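Long-range contact in uncharacterized HTH-type transcriptional regulator YybR (Bacillus subtilis, PDB 4A5N), which probably binds DNA as a MarR/DUF24-type redox-sensing transcriptional regulator and activator: residues Phe32-Phe42 with Glu83-Glu94. The protein carries 1 engineered substitution. Sequence-based numbering, arbitrary orientation.
With BME (beta-mercaptoethanol), chain F.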
ATOM      1  N   PHE B  32      -9.909   4.906   5.893  1.00 26.06           N
ATOM      2  CA  PHE B  32     -10.596   3.668   5.642  1.00 25.27           C
ATOM      3  C   PHE B  32     -10.833   2.860   6.908  1.00 25.51           C
ATOM      4  O   PHE B  32     -11.975   2.433   7.191  1.00 25.54           O
ATOM      5  CB  PHE B  32      -9.798   2.834   4.619  1.00 25.56           C
ATOM      6  CG  PHE B  32     -10.506   1.575   4.187  1.00 23.82           C
ATOM      7  CD1 PHE B  32     -10.644   0.506   5.060  1.00 24.08           C
ATOM      8  CD2 PHE B  32     -11.047   1.487   2.927  1.00 24.10           C
ATOM      9  CE1 PHE B  32     -11.308  -0.644   4.658  1.00 25.35           C
ATOM     10  CE2 PHE B  32     -11.761   0.352   2.520  1.00 24.51           C
ATOM     11  CZ  PHE B  32     -11.854  -0.716   3.382  1.00 23.71           C
ATOM     12  N   TYR B  33      -9.766   2.615   7.666  1.00 27.04           N
ATOM     13  CA  TYR B  33      -9.849   1.829   8.878  1.00 29.45           C
ATOM     14  C   TYR B  33     -10.925   2.344   9.831  1.00 30.02           C
ATOM     15  O   TYR B  33     -11.714   1.552  10.363  1.00 29.04           O
ATOM     16  CB  TYR B  33      -8.499   1.720   9.606  1.00 30.45           C
ATOM     17  CG  TYR B  33      -8.597   0.936  10.878  1.00 33.77           C
ATOM     18  CD1 TYR B  33      -8.632  -0.458  10.869  1.00 35.39           C
ATOM     19  CD2 TYR B  33      -8.711   1.581  12.099  1.00 35.77           C
ATOM     20  CE1 TYR B  33      -8.753  -1.187  12.063  1.00 36.72           C
ATOM     21  CE2 TYR B  33      -8.837   0.867  13.282  1.00 38.90           C
ATOM     22  CZ  TYR B  33      -8.852  -0.506  13.262  1.00 38.31           C
ATOM     23  OH  TYR B  33      -8.980  -1.158  14.467  1.00 40.97           O
ATOM     24  N   HIS B  34     -10.989   3.660   9.977  1.00 28.15           N
ATOM     25  CA  HIS B  34     -11.890   4.288  10.919  1.00 29.05           C
ATOM     26  C   HIS B  34     -13.332   4.299  10.438  1.00 27.95           C
ATOM     27  O   HIS B  34     -14.246   4.482  11.219  1.00 28.16           O
ATOM     28  CB  HIS B  34     -11.341   5.659  11.319  1.00 29.85           C
ATOM     29  CG  HIS B  34     -10.163   5.564  12.301  1.00 32.57           C
ATOM     30  ND1 HIS B  34     -10.335   5.574  13.650  1.00 35.32           N
ATOM     31  CD2 HIS B  34      -8.780   5.429  12.089  1.00 31.99           C
ATOM     32  CE1 HIS B  34      -9.142   5.420  14.253  1.00 34.47           C
ATOM     33  NE2 HIS B  34      -8.194   5.333  13.301  1.00 33.37           N
ATOM     34  N   MET B  35     -13.552   4.009   9.169  1.00 24.82           N
ATOM     35  CA  MET B  35     -14.921   3.818   8.697  1.00 25.32           C
ATOM     36  C   MET B  35     -15.388   2.375   8.777  1.00 25.97           C
ATOM     37  O   MET B  35     -16.572   2.115   8.513  1.00 24.33           O
ATOM     38  CB  MET B  35     -15.107   4.337   7.290  1.00 24.72           C
ATOM     39  CG  MET B  35     -15.142   5.862   7.189  1.00 25.71           C
ATOM     40  SD  MET B  35     -15.253   6.514   5.497  1.00 26.17           S
ATOM     41  CE  MET B  35     -13.506   6.522   5.054  1.00 27.35           C
ATOM     42  N   ILE B  36     -14.498   1.450   9.131  1.00 26.68           N
ATOM     43  CA  ILE B  36     -14.871   0.022   9.205  1.00 26.22           C
ATOM     44  C   ILE B  36     -16.031  -0.174  10.202  1.00 28.84           C
ATOM     45  O   ILE B  36     -16.982  -0.920   9.931  1.00 30.72           O
ATOM     46  CB  ILE B  36     -13.648  -0.859   9.573  1.00 26.55           C
ATOM     47  CG1 ILE B  36     -12.661  -0.990   8.407  1.00 24.32           C
ATOM     48  CG2 ILE B  36     -14.074  -2.251  10.028  1.00 27.70           C
ATOM     49  CD1 ILE B  36     -11.465  -1.839   8.731  1.00 25.53           C
ATOM     50  N   ASP B  37     -16.002   0.523  11.328  1.00 29.29           N
ATOM     51  CA  ASP B  37     -17.059   0.379  12.333  1.00 33.75           C
ATOM     52  C   ASP B  37     -18.255   1.307  12.173  1.00 32.61           C
ATOM     53  O   ASP B  37     -19.091   1.353  13.065  1.00 33.63           O
ATOM     54  CB  ASP B  37     -16.494   0.486  13.777  1.00 35.87           C
ATOM     55  CG  ASP B  37     -15.989   1.892  14.159  1.00 38.14           C
ATOM     56  OD1 ASP B  37     -15.923   2.836  13.339  1.00 40.65           O
ATOM     57  OD2 ASP B  37     -15.637   2.044  15.346  1.00 42.79           O
ATOM     58  N   GLY B  38     -18.320   2.028  11.048  1.00 31.84           N
ATOM     59  CA  GLY B  38     -19.440   2.924  10.706  1.00 31.16           C
ATOM     60  C   GLY B  38     -19.043   4.331  10.272  1.00 28.35           C
ATOM     61  O   GLY B  38     -17.879   4.713  10.357  1.00 28.04           O
ATOM     62  N   LYS B  39     -20.042   5.106   9.854  1.00 29.28           N
ATOM     63  CA  LYS B  39     -19.859   6.399   9.176  1.00 30.69           C
ATOM     64  C   LYS B  39     -19.199   7.411  10.106  1.00 29.23           C
ATOM     65  O   LYS B  39     -19.351   7.292  11.329  1.00 30.53           O
ATOM     66  CB  LYS B  39     -21.228   6.896   8.639  1.00 34.46           C
ATOM     67  CG  LYS B  39     -22.118   7.681   9.611  1.00 38.23           C
ATOM     68  CD  LYS B  39     -22.887   6.806  10.587  1.00 41.89           C
ATOM     69  CE  LYS B  39     -23.783   7.621  11.534  1.00 44.74           C
ATOM     70  NZ  LYS B  39     -25.064   8.127  10.961  1.00 47.79           N
ATOM     71  N   LYS B  40     -18.456   8.366   9.530  1.00 27.60           N
ATOM     72  CA  LYS B  40     -17.726   9.382  10.275  1.00 27.85           C
ATOM     73  C   LYS B  40     -17.932  10.764   9.663  1.00 28.38           C
ATOM     74  O   LYS B  40     -18.055  10.902   8.447  1.00 29.07           O
ATOM     75  CB  LYS B  40     -16.203   9.078  10.301  1.00 27.14           C
ATOM     76  CG  LYS B  40     -15.802   7.749  10.921  1.00 27.07           C
ATOM     77  CD  LYS B  40     -16.133   7.722  12.417  1.00 28.33           C
ATOM     78  CE  LYS B  40     -15.681   6.459  13.143  1.00 28.32           C
ATOM     79  NZ  LYS B  40     -16.456   5.245  12.715  1.00 26.53           N
ATOM     80  N   ARG B  41     -17.943  11.791  10.502  1.00 29.68           N
ATOM     81  CA  ARG B  41     -17.994  13.158  10.002  1.00 31.14           C
ATOM     82  C   ARG B  41     -16.564  13.641   9.821  1.00 30.68           C
ATOM     83  O   ARG B  41     -15.639  13.110  10.415  1.00 29.68           O
ATOM     84  CB  ARG B  41     -18.775  14.086  10.949  1.00 32.53           C
ATOM     85  CG  ARG B  41     -20.151  13.584  11.360  1.00 34.69           C
ATOM     86  CD  ARG B  41     -20.807  14.532  12.340  1.00 35.79           C
ATOM     87  NE  ARG B  41     -20.095  14.600  13.625  1.00 35.88           N
ATOM     88  CZ  ARG B  41     -20.208  13.684  14.572  1.00 34.68           C
ATOM     89  NH1 ARG B  41     -20.999  12.638  14.397  1.00 35.86           N
ATOM     90  NH2 ARG B  41     -19.559  13.820  15.714  1.00 36.90           N
ATOM     91  N   PHE B  42     -16.416  14.701   9.040  1.00 32.06           N
ATOM     92  CA  PHE B  42     -15.131  15.289   8.697  1.00 31.36           C
ATOM     93  C   PHE B  42     -14.322  15.634   9.944  1.00 30.37           C
ATOM     94  O   PHE B  42     -13.168  15.256  10.053  1.00 29.91           O
ATOM     95  CB  PHE B  42     -15.421  16.554   7.878  1.00 32.38           C
ATOM     96  CG  PHE B  42     -14.237  17.166   7.209  1.00 31.97           C
ATOM     97  CD1 PHE B  42     -13.821  16.719   5.967  1.00 31.57           C
ATOM     98  CD2 PHE B  42     -13.601  18.287   7.775  1.00 33.61           C
ATOM     99  CE1 PHE B  42     -12.767  17.303   5.314  1.00 33.30           C
ATOM    100  CE2 PHE B  42     -12.545  18.884   7.117  1.00 36.15           C
ATOM    101  CZ  PHE B  42     -12.116  18.388   5.890  1.00 35.41           C
ATOM    102  N   GLU B  83     -21.624  12.983   6.084  1.00 29.80           N
ATOM    103  CA  GLU B  83     -21.159  11.689   6.600  1.00 30.57           C
ATOM    104  C   GLU B  83     -20.496  10.828   5.530  1.00 29.28           C
ATOM    105  O   GLU B  83     -21.027  10.682   4.435  1.00 30.72           O
ATOM    106  CB  GLU B  83     -22.343  10.929   7.191  1.00 31.42           C
ATOM    107  CG  GLU B  83     -22.906  11.608   8.425  1.00 34.07           C
ATOM    108  CD  GLU B  83     -24.126  10.921   8.955  1.00 38.42           C
ATOM    109  OE1 GLU B  83     -24.834  10.237   8.169  1.00 42.32           O
ATOM    110  OE2 GLU B  83     -24.357  11.053  10.173  1.00 40.47           O
ATOM    111  N   TYR B  84     -19.332  10.296   5.877  1.00 28.13           N
ATOM    112  CA  TYR B  84     -18.489   9.456   5.032  1.00 27.54           C
ATOM    113  C   TYR B  84     -18.556   8.003   5.522  1.00 28.31           C
ATOM    114  O   TYR B  84     -18.381   7.733   6.723  1.00 27.92           O
ATOM    115  CB  TYR B  84     -17.045   9.941   5.109  1.00 26.44           C
ATOM    116  CG  TYR B  84     -16.897  11.335   4.621  1.00 26.19           C
ATOM    117  CD1 TYR B  84     -16.683  11.598   3.275  1.00 26.73           C
ATOM    118  CD2 TYR B  84     -16.989  12.405   5.501  1.00 27.50           C
ATOM    119  CE1 TYR B  84     -16.576  12.901   2.816  1.00 28.43           C
ATOM    120  CE2 TYR B  84     -16.872  13.716   5.050  1.00 28.40           C
ATOM    121  CZ  TYR B  84     -16.671  13.947   3.700  1.00 29.73           C
ATOM    122  OH  TYR B  84     -16.533  15.232   3.215  1.00 31.46           O
ATOM    123  N   SER B  85     -18.784   7.081   4.591  1.00 27.54           N
ATOM    124  CA  SER B  85     -18.871   5.670   4.924  1.00 27.05           C
ATOM    125  C   SER B  85     -18.254   4.844   3.838  1.00 26.45           C
ATOM    126  O   SER B  85     -18.001   5.361   2.711  1.00 27.69           O
ATOM    127  CB  SER B  85     -20.329   5.293   5.094  1.00 26.69           C
ATOM    128  OG  SER B  85     -21.099   5.709   3.975  1.00 28.95           O
ATOM    129  N   LEU B  86     -18.045   3.557   4.128  1.00 24.57           N
ATOM    130  CA  LEU B  86     -17.557   2.642   3.129  1.00 24.40           C
ATOM    131  C   LEU B  86     -18.741   2.182   2.299  1.00 24.44           C
ATOM    132  O   LEU B  86     -19.792   1.901   2.796  1.00 26.72           O
ATOM    133  CB  LEU B  86     -16.846   1.439   3.741  1.00 25.13           C
ATOM    134  CG  LEU B  86     -15.629   1.646   4.621  1.00 25.72           C
ATOM    135  CD1 LEU B  86     -15.113   0.292   5.099  1.00 28.24           C
ATOM    136  CD2 LEU B  86     -14.564   2.420   3.825  1.00 24.67           C
ATOM    137  N   THR B  87     -18.545   2.116   1.009  1.00 24.76           N
ATOM    138  CA  THR B  87     -19.507   1.510   0.116  1.00 26.88           C
ATOM    139  C   THR B  87     -19.326  -0.003   0.236  1.00 26.38           C
ATOM    140  O   THR B  87     -18.297  -0.480   0.749  1.00 23.35           O
ATOM    141  CB  THR B  87     -19.225   1.948  -1.330  1.00 27.99           C
ATOM    142  OG1 THR B  87     -17.933   1.478  -1.741  1.00 25.04           O
ATOM    143  CG2 THR B  87     -19.298   3.487  -1.464  1.00 28.11           C
ATOM    144  N   GLU B  88     -20.285  -0.763  -0.261  1.00 27.03           N
ATOM    145  CA  GLU B  88     -20.112  -2.195  -0.383  1.00 30.50           C
ATOM    146  C   GLU B  88     -18.843  -2.574  -1.176  1.00 27.45           C
ATOM    147  O   GLU B  88     -18.139  -3.490  -0.809  1.00 26.63           O
ATOM    148  CB  GLU B  88     -21.374  -2.848  -0.986  1.00 34.52           C
ATOM    149  CG  GLU B  88     -22.548  -2.851  -0.006  1.00 42.63           C
ATOM    150  CD  GLU B  88     -22.152  -3.273   1.426  1.00 49.30           C
ATOM    151  OE1 GLU B  88     -21.687  -4.430   1.624  1.00 52.76           O
ATOM    152  OE2 GLU B  88     -22.271  -2.430   2.362  1.00 54.55           O
ATOM    153  N   PHE B  89     -18.543  -1.843  -2.236  1.00 26.49           N
ATOM    154  CA  PHE B  89     -17.343  -2.065  -3.007  1.00 26.82           C
ATOM    155  C   PHE B  89     -16.107  -1.779  -2.125  1.00 26.42           C
ATOM    156  O   PHE B  89     -15.166  -2.579  -2.017  1.00 26.20           O
ATOM    157  CB  PHE B  89     -17.358  -1.122  -4.190  1.00 28.77           C
ATOM    158  CG  PHE B  89     -16.193  -1.280  -5.103  1.00 30.31           C
ATOM    159  CD1 PHE B  89     -15.864  -2.526  -5.637  1.00 33.01           C
ATOM    160  CD2 PHE B  89     -15.412  -0.184  -5.444  1.00 32.59           C
ATOM    161  CE1 PHE B  89     -14.777  -2.672  -6.491  1.00 35.66           C
ATOM    162  CE2 PHE B  89     -14.335  -0.329  -6.309  1.00 34.77           C
ATOM    163  CZ  PHE B  89     -14.015  -1.565  -6.835  1.00 33.83           C
ATOM    164  N   GLY B  90     -16.147  -0.642  -1.460  1.00 25.51           N
ATOM    165  CA  GLY B  90     -15.141  -0.323  -0.430  1.00 24.87           C
ATOM    166  C   GLY B  90     -14.821  -1.434   0.571  1.00 25.28           C
ATOM    167  O   GLY B  90     -13.651  -1.691   0.858  1.00 27.16           O
ATOM    168  N   ARG B  91     -15.859  -2.044   1.142  1.00 24.33           N
ATOM    169  CA  ARG B  91     -15.750  -3.113   2.121  1.00 25.95           C
ATOM    170  C   ARG B  91     -15.000  -4.329   1.583  1.00 25.11           C
ATOM    171  O   ARG B  91     -14.493  -5.114   2.379  1.00 23.70           O
ATOM    172  CB  ARG B  91     -17.145  -3.578   2.580  1.00 27.03           C
ATOM    173  CG  ARG B  91     -17.985  -2.553   3.315  1.00 29.47           C
ATOM    174  CD  ARG B  91     -17.906  -2.778   4.801  1.00 29.78           C
ATOM    175  NE  ARG B  91     -18.586  -1.759   5.606  1.00 29.80           N
ATOM    176  CZ  ARG B  91     -18.245  -1.517   6.868  1.00 28.65           C
ATOM    177  NH1 ARG B  91     -17.301  -2.258   7.442  1.00 30.48           N
ATOM    178  NH2 ARG B  91     -18.866  -0.603   7.575  1.00 28.50           N
ATOM    179  N   THR B  92     -14.926  -4.502   0.259  1.00 23.24           N
ATOM    180  CA  THR B  92     -14.123  -5.611  -0.321  1.00 25.87           C
ATOM    181  C   THR B  92     -12.623  -5.451  -0.086  1.00 25.04           C
ATOM    182  O   THR B  92     -11.904  -6.443  -0.148  1.00 24.86           O
ATOM    183  CB  THR B  92     -14.384  -5.888  -1.837  1.00 25.67           C
ATOM    184  OG1 THR B  92     -13.807  -4.866  -2.642  1.00 27.68           O
ATOM    185  CG2 THR B  92     -15.871  -5.987  -2.093  1.00 25.80           C
ATOM    186  N   LEU B  93     -12.175  -4.225   0.207  1.00 23.70           N
ATOM    187  CA  LEU B  93     -10.792  -3.991   0.618  1.00 24.45           C
ATOM    188  C   LEU B  93     -10.565  -4.160   2.100  1.00 24.53           C
ATOM    189  O   LEU B  93      -9.426  -4.133   2.546  1.00 21.42           O
ATOM    190  CB  LEU B  93     -10.342  -2.544   0.290  1.00 25.13           C
ATOM    191  CG  LEU B  93      -9.944  -2.152  -1.109  1.00 26.82           C
ATOM    192  CD1 LEU B  93      -9.962  -0.637  -1.268  1.00 27.44           C
ATOM    193  CD2 LEU B  93      -8.580  -2.678  -1.535  1.00 27.89           C
ATOM    194  N   GLU B  94     -11.617  -4.383   2.879  1.00 24.73           N
ATOM    195  CA  GLU B  94     -11.457  -4.530   4.338  1.00 24.86           C
ATOM    196  C   GLU B  94     -10.482  -5.645   4.813  1.00 23.98           C
ATOM    197  O   GLU B  94      -9.656  -5.403   5.722  1.00 23.41           O
ATOM    198  CB  GLU B  94     -12.835  -4.540   5.025  1.00 24.53           C
ATOM    199  CG  GLU B  94     -12.805  -4.971   6.476  1.00 28.73           C
ATOM    200  CD  GLU B  94     -14.174  -4.830   7.170  1.00 29.58           C
ATOM    201  OE1 GLU B  94     -15.089  -4.173   6.609  1.00 29.83           O
ATOM    202  OE2 GLU B  94     -14.282  -5.378   8.282  1.00 33.24           O
TER
HETATM  203  C1  BME F1118     -18.176  18.516  14.616  1.00 54.74           C
HETATM  204  C2  BME F1118     -18.513  18.018  15.977  1.00 51.78           C
HETATM  205  O1  BME F1118     -18.717  17.556  13.684  1.00 54.30           O
HETATM  206  S2  BME F1118     -18.125  16.257  15.906  1.00 57.06           S
HETATM  207  O   HOH W   1     -18.548   3.002   7.003  1.00 27.40           O
HETATM  208  O   HOH W   2     -22.646  11.262  12.256  1.00 40.19           O
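Glu-83 reaches across to Lys-39, whose NZ sits 3.1 Å from Glu-83 OE2, above the carboxylate plane, in a salt bridge. This is the winged helix-turn-helix fold: the second strand of the wing, 81-86, meets the loop after helix 28-35. A water links Glu-83 OE2 to Arg-41 NH1, while Glu-83 OE1 is bonded to Tyr-75 OH. Next, Tyr-84 and Lys-40 form a single antiparallel bridge, hydrogen-bonded both ways, so the loop pairs briefly with the wing. The Tyr-84 ring turns its edge to Lys-40 O, and its OH bonds to Arg-72 NE. Leu-86 CG lies 3.8 Å from Met-35 CB, and Leu-86 CD2 makes a CH-pi contact over one face of the Phe-32 ring, 3.9 Å from the centroid. Phe-32 has CG anti to the backbone N (chi1 -174°), which carries the ring edge to Gly-90 O. Arg-91 reaches back to the turn Met-35 to Gly-38 and grips Ile-36 O end-on with NH1 and NH2. Its NH1 also forms a salt bridge with Glu-94 OE1. With an alanine here, Ile-36 O would probably lose both guanidinium donors and Glu-94 this charge partner. Leu-86 CD1 lies over one guanidinium face, 3.9 Å above the Arg-91 plane.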